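Local coordinates for stromal cell-derived factor 2-like protein (Arabidopsis thaliana, PDB 3MAL) that takes part in endoplasmic reticulum protein quality control and the unfolded protein response, forming a complex with ERDJ3B and BIP1 required for accumulation of the immune receptor EFR, at residues R34-D39 and V57-S62; Q49-F54 and V112-D117; G21-L26 and N61-V66. One frame throughout, in Å; residues are numbered along the deposited sequence.

From the N terminus, 21-26 leads into the first barrel strand and 34-39 follows as the next strand. Interaction 1 closes the loop from 34-39 to 57-62, and interaction 3 the wider one from 21-26 to 61-66. Both loops end on the same stretch, sharing Asn61 and Ser62. Interaction 2 crosses the two, because 49-54 lies within their loops and its partner 112-117 in the second MIR motif. Interaction 3 thus joins two strands of the β-trefoil barrel, interaction 2 links two repeats in the hairpin cap, and interaction 1 ties a cap strand to the turn leading back into the barrel. One water serves interactions 1 and 3.

Interaction 1. Residues R34-D39 and V57-S62; sequences RLHSHD and VVDSNS
Within the first MIR repeat of the β-trefoil, Asn61 and Ser62 of a short 3-10 turn lie against His36 and Ser37 of strand 34-38, a strand of the hairpin cap. A single direct hydrogen bond joins the two backbones: Ser37 N donates to Asn61 O at 3.2 Å, nearly straight at the hydrogen (170°). Asn61 O has a second partner in His90 NE2, which brings the neighbouring barrel strand to the same oxygen. The Asn61 side chain packs closely here, with CB 3.1 Å from Ser37 O. Its CB also lies 3.6 Å from His36 NE2, while the amide plane stands steeply to the imidazole, at 80°. The His36 ring reaches this place because CG is anti to the backbone N (chi1 169°), and ND1 is bonded to Thr52 OG1, which helps fix the ring rotation. At its other nitrogen a water in the ring plane lies 2.8 Å from His36 NE2. That water accepts from Asn61 ND2 and donates to Asp59 OD2, the latter at 2.7 Å, so three polar side chains from both segments share one solvent molecule. Lys92 NZ holds Asn61 OD1, leaving the amide engaged at both ends. A second water donates to Leu35 O and Ser62 O, at 2.7 Å from each, and fills in where the backbones have no direct bond. At the far end the Arg34 chain bends and runs beside Val57; NH1 is bonded to Lys32 O, NH2 forms a salt bridge with Glu188, and NH2 also lies 3.8 Å from Val57 CG2.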
ATOM      1  N   ARG A  34       8.002  -2.020   6.740  1.00  6.76           N
ATOM      2  CA  ARG A  34       6.905  -2.642   6.014  1.00  7.34           C
ATOM      3  C   ARG A  34       5.586  -1.860   6.139  1.00  6.65           C
ATOM      4  O   ARG A  34       5.210  -1.402   7.216  1.00  6.50           O
ATOM      5  CB  ARG A  34       6.675  -4.083   6.489  1.00  7.72           C
ATOM      6  CG  ARG A  34       7.678  -5.070   6.025  1.00 10.58           C
ATOM      7  CD  ARG A  34       8.808  -5.175   7.036  1.00 17.63           C
ATOM      8  NE  ARG A  34       9.453  -6.480   6.990  1.00 22.36           N
ATOM      9  CZ  ARG A  34      10.689  -6.669   6.562  1.00 25.06           C
ATOM     10  NH1 ARG A  34      11.414  -5.623   6.181  1.00 26.13           N
ATOM     11  NH2 ARG A  34      11.208  -7.888   6.537  1.00 25.86           N
ATOM     12  N   LEU A  35       4.869  -1.743   5.025  1.00  6.52           N
ATOM     13  CA  LEU A  35       3.527  -1.172   5.052  1.00  6.36           C
ATOM     14  C   LEU A  35       2.648  -1.962   6.034  1.00  6.54           C
ATOM     15  O   LEU A  35       2.546  -3.188   5.948  1.00  6.29           O
ATOM     16  CB  LEU A  35       2.938  -1.148   3.623  1.00  5.51           C
ATOM     17  CG  LEU A  35       1.616  -0.383   3.425  1.00  5.46           C
ATOM     18  CD1 LEU A  35       1.842   1.140   3.598  1.00  4.21           C
ATOM     19  CD2 LEU A  35       0.967  -0.725   2.062  1.00  3.90           C
ATOM     20  N   HIS A  36       2.005  -1.245   6.959  1.00  6.71           N
ATOM     21  CA  HIS A  36       1.401  -1.840   8.124  1.00  6.41           C
ATOM     22  C   HIS A  36       0.113  -1.105   8.537  1.00  6.21           C
ATOM     23  O   HIS A  36      -0.021   0.122   8.382  1.00  6.27           O
ATOM     24  CB  HIS A  36       2.454  -1.818   9.254  1.00  6.70           C
ATOM     25  CG  HIS A  36       1.941  -2.159  10.623  1.00  6.61           C
ATOM     26  ND1 HIS A  36       1.437  -1.211  11.482  1.00  8.13           N
ATOM     27  CD2 HIS A  36       1.975  -3.318  11.326  1.00  5.16           C
ATOM     28  CE1 HIS A  36       1.112  -1.784  12.627  1.00  7.09           C
ATOM     29  NE2 HIS A  36       1.436  -3.062  12.559  1.00  7.66           N
ATOM     30  N   SER A  37      -0.857  -1.866   9.042  1.00  6.56           N
ATOM     31  CA  SER A  37      -2.058  -1.247   9.624  1.00  6.37           C
ATOM     32  C   SER A  37      -2.463  -1.989  10.879  1.00  6.79           C
ATOM     33  O   SER A  37      -1.808  -2.953  11.283  1.00  7.20           O
ATOM     34  CB  SER A  37      -3.215  -1.118   8.601  1.00  5.88           C
ATOM     35  OG  SER A  37      -4.187  -0.160   9.029  1.00  8.18           O
ATOM     36  N   HIS A  38      -3.545  -1.543  11.496  1.00  7.29           N
ATOM     37  CA  HIS A  38      -3.933  -2.045  12.802  1.00  8.18           C
ATOM     38  C   HIS A  38      -5.250  -1.376  13.157  1.00  8.85           C
ATOM     39  O   HIS A  38      -5.658  -0.449  12.477  1.00  7.64           O
ATOM     40  CB  HIS A  38      -2.851  -1.759  13.860  1.00  8.57           C
ATOM     41  CG  HIS A  38      -2.212  -0.390  13.781  1.00  8.80           C
ATOM     42  ND1 HIS A  38      -1.002  -0.109  14.383  1.00 10.23           N
ATOM     43  CD2 HIS A  38      -2.606   0.757  13.182  1.00  8.40           C
ATOM     44  CE1 HIS A  38      -0.695   1.160  14.179  1.00 11.84           C
ATOM     45  NE2 HIS A  38      -1.654   1.711  13.460  1.00 10.84           N
ATOM     46  N   ASP A  39      -5.868  -1.815  14.251  1.00  9.79           N
ATOM     47  CA  ASP A  39      -7.206  -1.380  14.630  1.00 11.39           C
ATOM     48  C   ASP A  39      -7.225  -0.069  15.457  1.00 11.32           C
ATOM     49  O   ASP A  39      -7.794  -0.033  16.547  1.00 10.84           O
ATOM     50  CB  ASP A  39      -7.907  -2.527  15.405  1.00 12.20           C
ATOM     51  CG  ASP A  39      -9.372  -2.260  15.655  1.00 16.93           C
ATOM     52  OD1 ASP A  39      -9.944  -1.358  15.001  1.00 18.05           O
ATOM     53  OD2 ASP A  39      -9.976  -2.956  16.525  1.00 19.97           O
ATOM     54  N   VAL A  57       9.964  -8.234  11.398  1.00 10.64           N
ATOM     55  CA  VAL A  57       9.651  -9.259  10.401  1.00 12.21           C
ATOM     56  C   VAL A  57       8.341  -9.999  10.688  1.00 12.17           C
ATOM     57  O   VAL A  57       7.532 -10.261   9.774  1.00 12.21           O
ATOM     58  CB  VAL A  57      10.816 -10.331  10.288  1.00 12.23           C
ATOM     59  CG1 VAL A  57      10.419 -11.487   9.379  1.00 14.08           C
ATOM     60  CG2 VAL A  57      12.084  -9.718   9.807  1.00 13.78           C
ATOM     61  N   VAL A  58       8.122 -10.387  11.943  1.00 12.09           N
ATOM     62  CA  VAL A  58       6.904 -11.146  12.209  1.00 11.24           C
ATOM     63  C   VAL A  58       5.738 -10.311  12.727  1.00 11.12           C
ATOM     64  O   VAL A  58       5.731  -9.805  13.842  1.00 10.29           O
ATOM     65  CB  VAL A  58       7.128 -12.600  12.821  1.00 12.78           C
ATOM     66  CG1 VAL A  58       8.594 -12.921  13.078  1.00 11.08           C
ATOM     67  CG2 VAL A  58       6.151 -12.985  13.963  1.00 11.36           C
ATOM     68  N   ASP A  59       4.756 -10.164  11.843  1.00  9.58           N
ATOM     69  CA  ASP A  59       3.682  -9.205  12.020  1.00  8.54           C
ATOM     70  C   ASP A  59       2.592  -9.490  10.991  1.00  7.69           C
ATOM     71  O   ASP A  59       2.746  -9.153   9.820  1.00  7.07           O
ATOM     72  CB  ASP A  59       4.228  -7.781  11.828  1.00  8.86           C
ATOM     73  CG  ASP A  59       3.185  -6.741  12.103  1.00  9.77           C
ATOM     74  OD1 ASP A  59       2.899  -5.930  11.200  1.00  9.85           O
ATOM     75  OD2 ASP A  59       2.642  -6.761  13.219  1.00 11.53           O
ATOM     76  N   SER A  60       1.501 -10.135  11.415  1.00  7.10           N
ATOM     77  CA  SER A  60       0.396 -10.468  10.488  1.00  7.77           C
ATOM     78  C   SER A  60      -0.242  -9.178   9.963  1.00  7.26           C
ATOM     79  O   SER A  60      -0.768  -9.145   8.852  1.00  7.56           O
ATOM     80  CB  SER A  60      -0.655 -11.353  11.168  1.00  7.14           C
ATOM     81  OG  SER A  60      -1.108 -10.756  12.360  1.00 11.72           O
ATOM     82  N   ASN A  61      -0.138  -8.108  10.762  1.00  7.17           N
ATOM     83  CA  ASN A  61      -0.608  -6.772  10.385  1.00  7.54           C
ATOM     84  C   ASN A  61       0.146  -6.119   9.220  1.00  7.52           C
ATOM     85  O   ASN A  61      -0.246  -5.023   8.765  1.00  7.62           O
ATOM     86  CB  ASN A  61      -0.588  -5.827  11.603  1.00  8.34           C
ATOM     87  CG  ASN A  61      -1.786  -6.015  12.509  1.00 10.14           C
ATOM     88  OD1 ASN A  61      -2.837  -6.478  12.067  1.00 11.50           O
ATOM     89  ND2 ASN A  61      -1.640  -5.657  13.788  1.00 12.42           N
ATOM     90  N   SER A  62       1.189  -6.791   8.721  1.00  6.65           N
ATOM     91  CA  SER A  62       1.894  -6.329   7.523  1.00  6.83           C
ATOM     92  C   SER A  62       1.415  -6.931   6.207  1.00  7.03           C
ATOM     93  O   SER A  62       1.968  -6.603   5.143  1.00  6.26           O
ATOM     94  CB  SER A  62       3.403  -6.564   7.662  1.00  5.74           C
ATOM     95  OG  SER A  62       3.932  -5.727   8.666  1.00  6.28           O
TER
HETATM   96  O   HOH W   1       3.855  -4.852   4.298  1.00  5.89           O
HETATM   97  O   HOH W   2       1.050  -5.026  14.480  1.00 30.72           O

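Interaction 2. Residues Q49-F54 and V112-D117; sequences QSVTGF and VSCFGD
Gln49 and Cys114 form an antiparallel hydrogen-bonded pair between strand 49-54 of the first MIR repeat and strand 112-115 of the second, part of the hairpin cap of the β-trefoil. The segment axes approach to 4.7 Å but run 131° apart, well short of antiparallel, so the strands soon splay. Accordingly one direct bond crosses: Cys114 N donates to Gln49 O at 2.8 Å, with 170° at the hydrogen. The reciprocal link is made by water, which accepts from Gln49 N at 3.1 Å and donates to Cys114 O at 2.8 Å. Strand 170-175 of the third repeat pairs with both strands, closing a three-way junction that matches the threefold pseudosymmetry of the fold.

Side chains carry the rest. Gln49 has CG anti to the backbone N (chi1 -176°) and continues extended past Cys114 CB, bringing OE1 to 3.3 Å from it. This buried amide oxygen is bonded to the hydroxyls of Ser37 and Thr93, which hold the tip in position. Beyond the pair Val51 points at the other strand and divides its branches: CG1 toward Val112, CG2 toward Ser113 and Cys114. Val51 CG1 makes a looser contact with Val112 CG1, at 4.3 Å. CG2 lies over the backbone of the facing strand, 3.5 Å from Ser113 C, and also meets sulfur, with Val51 CG2 3.9 Å from Cys114 SG.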
ATOM      1  N   GLN A  49      -8.791   4.742  10.023  1.00  9.21           N
ATOM      2  CA  GLN A  49      -7.771   3.800  10.523  1.00  8.73           C
ATOM      3  C   GLN A  49      -6.404   4.176   9.983  1.00  9.36           C
ATOM      4  O   GLN A  49      -6.245   4.422   8.766  1.00 10.01           O
ATOM      5  CB  GLN A  49      -8.125   2.377  10.093  1.00  9.00           C
ATOM      6  CG  GLN A  49      -7.190   1.265  10.646  1.00  9.04           C
ATOM      7  CD  GLN A  49      -7.661  -0.128  10.244  1.00  8.60           C
ATOM      8  OE1 GLN A  49      -7.021  -0.806   9.425  1.00  7.82           O
ATOM      9  NE2 GLN A  49      -8.795  -0.555  10.803  1.00  5.44           N
ATOM     10  N   SER A  50      -5.406   4.194  10.867  1.00  8.76           N
ATOM     11  CA  SER A  50      -4.068   4.641  10.515  1.00  8.08           C
ATOM     12  C   SER A  50      -3.229   3.550   9.847  1.00  7.82           C
ATOM     13  O   SER A  50      -3.516   2.349   9.947  1.00  7.23           O
ATOM     14  CB  SER A  50      -3.348   5.174  11.755  1.00  7.70           C
ATOM     15  OG  SER A  50      -3.169   4.125  12.699  1.00  7.27           O
ATOM     16  N   VAL A  51      -2.238   4.008   9.097  1.00  8.31           N
ATOM     17  CA  VAL A  51      -1.319   3.157   8.333  1.00  7.27           C
ATOM     18  C   VAL A  51       0.092   3.678   8.683  1.00  7.76           C
ATOM     19  O   VAL A  51       0.292   4.883   8.793  1.00  8.51           O
ATOM     20  CB  VAL A  51      -1.613   3.270   6.805  1.00  8.05           C
ATOM     21  CG1 VAL A  51      -0.463   2.666   5.970  1.00  5.69           C
ATOM     22  CG2 VAL A  51      -2.943   2.611   6.459  1.00  8.11           C
ATOM     23  N   THR A  52       1.049   2.771   8.877  1.00  7.68           N
ATOM     24  CA  THR A  52       2.417   3.127   9.265  1.00  7.21           C
ATOM     25  C   THR A  52       3.441   2.248   8.573  1.00  7.78           C
ATOM     26  O   THR A  52       3.087   1.271   7.883  1.00  7.92           O
ATOM     27  CB  THR A  52       2.660   2.963  10.799  1.00  7.17           C
ATOM     28  OG1 THR A  52       2.673   1.568  11.143  1.00  6.03           O
ATOM     29  CG2 THR A  52       1.608   3.706  11.625  1.00  7.57           C
ATOM     30  N   GLY A  53       4.711   2.609   8.746  1.00  7.78           N
ATOM     31  CA  GLY A  53       5.825   1.741   8.418  1.00  7.64           C
ATOM     32  C   GLY A  53       6.255   0.968   9.654  1.00  8.09           C
ATOM     33  O   GLY A  53       6.515   1.552  10.686  1.00  8.03           O
ATOM     34  N   PHE A  54       6.314  -0.354   9.541  1.00  8.28           N
ATOM     35  CA  PHE A  54       6.606  -1.249  10.672  1.00  8.92           C
ATOM     36  C   PHE A  54       7.933  -2.032  10.456  1.00  9.23           C
ATOM     37  O   PHE A  54       8.103  -2.706   9.447  1.00  9.55           O
ATOM     38  CB  PHE A  54       5.432  -2.227  10.827  1.00  8.34           C
ATOM     39  CG  PHE A  54       5.472  -3.033  12.075  1.00  8.72           C
ATOM     40  CD1 PHE A  54       4.892  -2.540  13.250  1.00  8.51           C
ATOM     41  CD2 PHE A  54       6.076  -4.292  12.090  1.00  7.70           C
ATOM     42  CE1 PHE A  54       4.926  -3.295  14.420  1.00 10.16           C
ATOM     43  CE2 PHE A  54       6.112  -5.057  13.263  1.00  9.58           C
ATOM     44  CZ  PHE A  54       5.542  -4.561  14.426  1.00  8.47           C
ATOM     45  N   VAL A 112      -2.418   8.926   4.294  1.00  6.74           N
ATOM     46  CA  VAL A 112      -2.682   7.575   3.844  1.00  7.55           C
ATOM     47  C   VAL A 112      -3.350   6.780   4.959  1.00  7.57           C
ATOM     48  O   VAL A 112      -2.777   6.633   6.055  1.00  7.85           O
ATOM     49  CB  VAL A 112      -1.367   6.882   3.337  1.00  6.80           C
ATOM     50  CG1 VAL A 112      -1.635   5.438   2.958  1.00  8.45           C
ATOM     51  CG2 VAL A 112      -0.851   7.614   2.114  1.00  6.71           C
ATOM     52  N   SER A 113      -4.565   6.285   4.679  1.00  8.07           N
ATOM     53  CA  SER A 113      -5.363   5.584   5.686  1.00  8.10           C
ATOM     54  C   SER A 113      -5.838   4.208   5.229  1.00  8.24           C
ATOM     55  O   SER A 113      -5.556   3.758   4.095  1.00  7.94           O
ATOM     56  CB  SER A 113      -6.597   6.431   6.086  1.00  7.60           C
ATOM     57  OG  SER A 113      -7.535   6.519   5.014  1.00  9.98           O
ATOM     58  N   CYS A 114      -6.537   3.527   6.135  1.00  8.18           N
ATOM     59  CA  CYS A 114      -7.289   2.323   5.801  1.00  8.86           C
ATOM     60  C   CYS A 114      -8.788   2.640   5.903  1.00  9.42           C
ATOM     61  O   CYS A 114      -9.261   3.125   6.940  1.00  9.41           O
ATOM     62  CB  CYS A 114      -6.893   1.137   6.713  1.00  8.54           C
ATOM     63  SG  CYS A 114      -5.761  -0.032   5.865  1.00  8.65           S
ATOM     64  N   PHE A 115      -9.524   2.361   4.823  1.00  9.66           N
ATOM     65  CA  PHE A 115     -10.905   2.819   4.663  1.00 10.46           C
ATOM     66  C   PHE A 115     -11.876   1.660   4.441  1.00 11.22           C
ATOM     67  O   PHE A 115     -11.537   0.652   3.819  1.00  9.71           O
ATOM     68  CB  PHE A 115     -10.975   3.783   3.464  1.00 10.27           C
ATOM     69  CG  PHE A 115     -12.371   4.150   3.014  1.00 12.89           C
ATOM     70  CD1 PHE A 115     -13.016   3.423   2.006  1.00 10.66           C
ATOM     71  CD2 PHE A 115     -13.030   5.255   3.567  1.00 12.88           C
ATOM     72  CE1 PHE A 115     -14.300   3.754   1.593  1.00 12.62           C
ATOM     73  CE2 PHE A 115     -14.306   5.608   3.140  1.00 13.30           C
ATOM     74  CZ  PHE A 115     -14.940   4.866   2.152  1.00 13.46           C
ATOM     75  N   GLY A 116     -13.104   1.845   4.906  1.00 11.67           N
ATOM     76  CA  GLY A 116     -14.188   0.951   4.531  1.00 13.76           C
ATOM     77  C   GLY A 116     -14.062  -0.464   5.042  1.00 15.00           C
ATOM     78  O   GLY A 116     -13.527  -0.711   6.117  1.00 14.58           O
ATOM     79  N   ASP A 117     -14.571  -1.400   4.265  1.00 15.95           N
ATOM     80  CA  ASP A 117     -14.535  -2.788   4.653  1.00 17.47           C
ATOM     81  C   ASP A 117     -15.032  -3.589   3.479  1.00 18.44           C
ATOM     82  O   ASP A 117     -15.079  -3.098   2.376  1.00 18.80           O
ATOM     83  CB  ASP A 117     -15.429  -3.033   5.872  1.00 17.87           C
ATOM     84  CG  ASP A 117     -16.893  -2.669   5.613  1.00 19.61           C
ATOM     85  OD1 ASP A 117     -17.406  -2.854   4.499  1.00 19.81           O
ATOM     86  OD2 ASP A 117     -17.544  -2.165   6.531  1.00 23.62           O
TER
HETATM   87  O   HOH W   3     -11.324   3.704   8.664  1.00 12.66           O

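Interaction 3. Residues G21-L26 and N61-V66; sequences GSAIKL and NSYWIV
Ile24 and Trp64 pair through both backbone bonds at the tight centre of this contact: Ile24 N donates to Trp64 O at 2.9 Å, and Trp64 N to Ile24 O at 3.0 Å. Two more bonds continue the pairing past Ala23 and Ile65. Val66 N donates to Ser22 O, and Gly21 N reaches Val66 O at 2.8 Å. The segment axes nevertheless cross at 116°, so the pairing follows a strongly coiled sheet. On the face of Ile24 and Trp64 the packing is apolar and buried, and Val66 adjoins it: Ile24 CD1 meets Val66 CG2 at 3.9 Å, and Leu88 of the next barrel strand touches all three side chains.

Toward Ser62 the direct backbone bonding gives way to water. The water that bridges Leu35 O and Ser62 O also accepts from Leu26 N, at 2.9 Å; another accepts from Lys25 NZ at 3.1 Å and donates to Ser62 OG. Ser62 OG itself donates to Asp59 OD1, an oxygen whose place is less sure. The aliphatic part of Lys25 still packs directly. With CG beside the backbone N (chi1 -59°), its extended chain crosses Tyr63, and CE sits over one ring face, nearer the rim than the middle. This is a CH-pi contact, with Lys25 CE 3.9 Å from the Tyr63 ring centroid and 23° off the ring normal. Glu188 secures both residues, by a salt bridge to Lys25 NZ and a carbonyl bonded to Tyr63 OH. Pairing its first and last strands is how each repeat of a β-trefoil contributes two strands to the six-stranded barrel.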
ATOM      1  N   GLY A  21      -5.207 -11.693  -5.938  1.00  7.65           N
ATOM      2  CA  GLY A  21      -5.546 -12.677  -4.922  1.00  8.18           C
ATOM      3  C   GLY A  21      -4.369 -13.047  -4.033  1.00  8.15           C
ATOM      4  O   GLY A  21      -4.543 -13.736  -3.038  1.00  8.07           O
ATOM      5  N   SER A  22      -3.170 -12.588  -4.383  1.00  8.36           N
ATOM      6  CA  SER A  22      -2.004 -12.968  -3.610  0.50  9.00           C
ATOM      7  C   SER A  22      -1.874 -12.114  -2.344  1.00  8.95           C
ATOM      8  O   SER A  22      -2.392 -10.978  -2.277  1.00  8.45           O
ATOM      9  CB  SER A  22      -0.737 -12.877  -4.455  0.50  9.30           C
ATOM     10  OG  SER A  22      -0.228 -11.568  -4.376  0.50 12.00           O
ATOM     11  N   ALA A  23      -1.218 -12.691  -1.334  1.00  8.05           N
ATOM     12  CA  ALA A  23      -0.904 -11.956  -0.107  1.00  9.03           C
ATOM     13  C   ALA A  23       0.556 -11.494  -0.150  1.00  8.73           C
ATOM     14  O   ALA A  23       1.461 -12.275  -0.457  1.00  8.97           O
ATOM     15  CB  ALA A  23      -1.157 -12.804   1.135  1.00  8.47           C
ATOM     16  N   ILE A  24       0.772 -10.211   0.132  1.00  8.62           N
ATOM     17  CA  ILE A  24       2.109  -9.629   0.052  1.00  7.89           C
ATOM     18  C   ILE A  24       2.431  -8.756   1.258  1.00  8.12           C
ATOM     19  O   ILE A  24       1.524  -8.266   1.939  1.00  7.43           O
ATOM     20  CB  ILE A  24       2.307  -8.772  -1.235  1.00  8.07           C
ATOM     21  CG1 ILE A  24       1.453  -7.496  -1.196  1.00  8.29           C
ATOM     22  CG2 ILE A  24       2.132  -9.652  -2.508  1.00  8.23           C
ATOM     23  CD1 ILE A  24       1.790  -6.468  -2.285  1.00 10.44           C
ATOM     24  N   LYS A  25       3.726  -8.589   1.513  1.00  7.72           N
ATOM     25  CA  LYS A  25       4.211  -7.437   2.248  1.00  8.57           C
ATOM     26  C   LYS A  25       4.831  -6.450   1.248  1.00  8.62           C
ATOM     27  O   LYS A  25       5.252  -6.836   0.149  1.00  9.37           O
ATOM     28  CB  LYS A  25       5.195  -7.845   3.329  1.00  8.80           C
ATOM     29  CG  LYS A  25       4.598  -8.803   4.337  1.00  8.88           C
ATOM     30  CD  LYS A  25       5.483  -8.914   5.585  1.00  9.65           C
ATOM     31  CE  LYS A  25       4.827  -9.847   6.616  1.00 10.68           C
ATOM     32  NZ  LYS A  25       5.731 -10.037   7.786  1.00 12.26           N
ATOM     33  N   LEU A  26       4.795  -5.171   1.603  1.00  9.14           N
ATOM     34  CA  LEU A  26       5.338  -4.116   0.774  1.00  9.57           C
ATOM     35  C   LEU A  26       6.408  -3.394   1.570  1.00  9.80           C
ATOM     36  O   LEU A  26       6.110  -2.738   2.577  1.00  9.78           O
ATOM     37  CB  LEU A  26       4.217  -3.160   0.346  1.00  9.71           C
ATOM     38  CG  LEU A  26       4.533  -2.360  -0.911  1.00 12.99           C
ATOM     39  CD1 LEU A  26       4.497  -3.233  -2.185  1.00 11.05           C
ATOM     40  CD2 LEU A  26       3.559  -1.157  -1.021  1.00 16.16           C
ATOM     41  N   ASN A  61      -0.138  -8.108  10.762  1.00  7.17           N
ATOM     42  CA  ASN A  61      -0.608  -6.772  10.385  1.00  7.54           C
ATOM     43  C   ASN A  61       0.146  -6.119   9.220  1.00  7.52           C
ATOM     44  O   ASN A  61      -0.246  -5.023   8.765  1.00  7.62           O
ATOM     45  CB  ASN A  61      -0.588  -5.827  11.603  1.00  8.34           C
ATOM     46  CG  ASN A  61      -1.786  -6.015  12.509  1.00 10.14           C
ATOM     47  OD1 ASN A  61      -2.837  -6.478  12.067  1.00 11.50           O
ATOM     48  ND2 ASN A  61      -1.640  -5.657  13.788  1.00 12.42           N
ATOM     49  N   SER A  62       1.189  -6.791   8.721  1.00  6.65           N
ATOM     50  CA  SER A  62       1.894  -6.329   7.523  1.00  6.83           C
ATOM     51  C   SER A  62       1.415  -6.931   6.207  1.00  7.03           C
ATOM     52  O   SER A  62       1.968  -6.603   5.143  1.00  6.26           O
ATOM     53  CB  SER A  62       3.403  -6.564   7.662  1.00  5.74           C
ATOM     54  OG  SER A  62       3.932  -5.727   8.666  1.00  6.28           O
ATOM     55  N   TYR A  63       0.419  -7.825   6.264  1.00  7.38           N
ATOM     56  CA  TYR A  63      -0.069  -8.478   5.047  1.00  7.49           C
ATOM     57  C   TYR A  63      -1.225  -7.740   4.392  1.00  7.90           C
ATOM     58  O   TYR A  63      -2.128  -7.235   5.080  1.00  6.32           O
ATOM     59  CB  TYR A  63      -0.452  -9.933   5.309  1.00  8.48           C
ATOM     60  CG  TYR A  63       0.723 -10.870   5.203  1.00  8.96           C
ATOM     61  CD1 TYR A  63       1.241 -11.519   6.335  1.00 10.86           C
ATOM     62  CD2 TYR A  63       1.330 -11.098   3.968  1.00 11.40           C
ATOM     63  CE1 TYR A  63       2.348 -12.391   6.214  1.00 12.58           C
ATOM     64  CE2 TYR A  63       2.423 -11.943   3.843  1.00 12.20           C
ATOM     65  CZ  TYR A  63       2.929 -12.570   4.967  1.00 12.62           C
ATOM     66  OH  TYR A  63       4.009 -13.394   4.795  1.00 15.84           O
ATOM     67  N   TRP A  64      -1.157  -7.684   3.056  1.00  7.87           N
ATOM     68  CA  TRP A  64      -2.129  -7.014   2.189  1.00  7.48           C
ATOM     69  C   TRP A  64      -2.517  -7.992   1.061  1.00  8.19           C
ATOM     70  O   TRP A  64      -1.652  -8.696   0.534  1.00  8.78           O
ATOM     71  CB  TRP A  64      -1.510  -5.727   1.584  1.00  7.42           C
ATOM     72  CG  TRP A  64      -1.056  -4.761   2.638  1.00  5.64           C
ATOM     73  CD1 TRP A  64       0.160  -4.765   3.305  1.00  3.73           C
ATOM     74  CD2 TRP A  64      -1.815  -3.672   3.183  1.00  4.41           C
ATOM     75  NE1 TRP A  64       0.187  -3.742   4.229  1.00  4.10           N
ATOM     76  CE2 TRP A  64      -1.011  -3.057   4.173  1.00  5.21           C
ATOM     77  CE3 TRP A  64      -3.088  -3.146   2.919  1.00  4.60           C
ATOM     78  CZ2 TRP A  64      -1.435  -1.932   4.893  1.00  6.01           C
ATOM     79  CZ3 TRP A  64      -3.525  -2.026   3.654  1.00  6.63           C
ATOM     80  CH2 TRP A  64      -2.695  -1.435   4.633  1.00  6.47           C
ATOM     81  N   ILE A  65      -3.796  -8.009   0.686  1.00  8.34           N
ATOM     82  CA  ILE A  65      -4.251  -8.778  -0.489  1.00  8.43           C
ATOM     83  C   ILE A  65      -4.334  -7.889  -1.746  1.00  8.35           C
ATOM     84  O   ILE A  65      -4.978  -6.835  -1.732  1.00  8.28           O
ATOM     85  CB  ILE A  65      -5.595  -9.504  -0.229  1.00  9.65           C
ATOM     86  CG1 ILE A  65      -5.494 -10.394   1.012  1.00 10.72           C
ATOM     87  CG2 ILE A  65      -5.980 -10.365  -1.435  1.00  7.12           C
ATOM     88  CD1 ILE A  65      -4.388 -11.440   0.852  1.00 13.60           C
ATOM     89  N   VAL A  66      -3.660  -8.287  -2.837  1.00  8.23           N
ATOM     90  CA  VAL A  66      -3.712  -7.518  -4.086  1.00  8.52           C
ATOM     91  C   VAL A  66      -5.037  -7.826  -4.799  1.00  9.52           C
ATOM     92  O   VAL A  66      -5.343  -8.996  -5.086  1.00  8.53           O
ATOM     93  CB  VAL A  66      -2.560  -7.897  -5.043  1.00  8.99           C
ATOM     94  CG1 VAL A  66      -2.547  -6.985  -6.275  1.00  8.25           C
ATOM     95  CG2 VAL A  66      -1.227  -7.888  -4.318  1.00  9.14           C
TER
HETATM   96  O   HOH W   4       6.380  -7.177   8.886  1.00  8.67           O
HETATM   97  O   HOH W   1       3.855  -4.852   4.298  1.00  5.89           O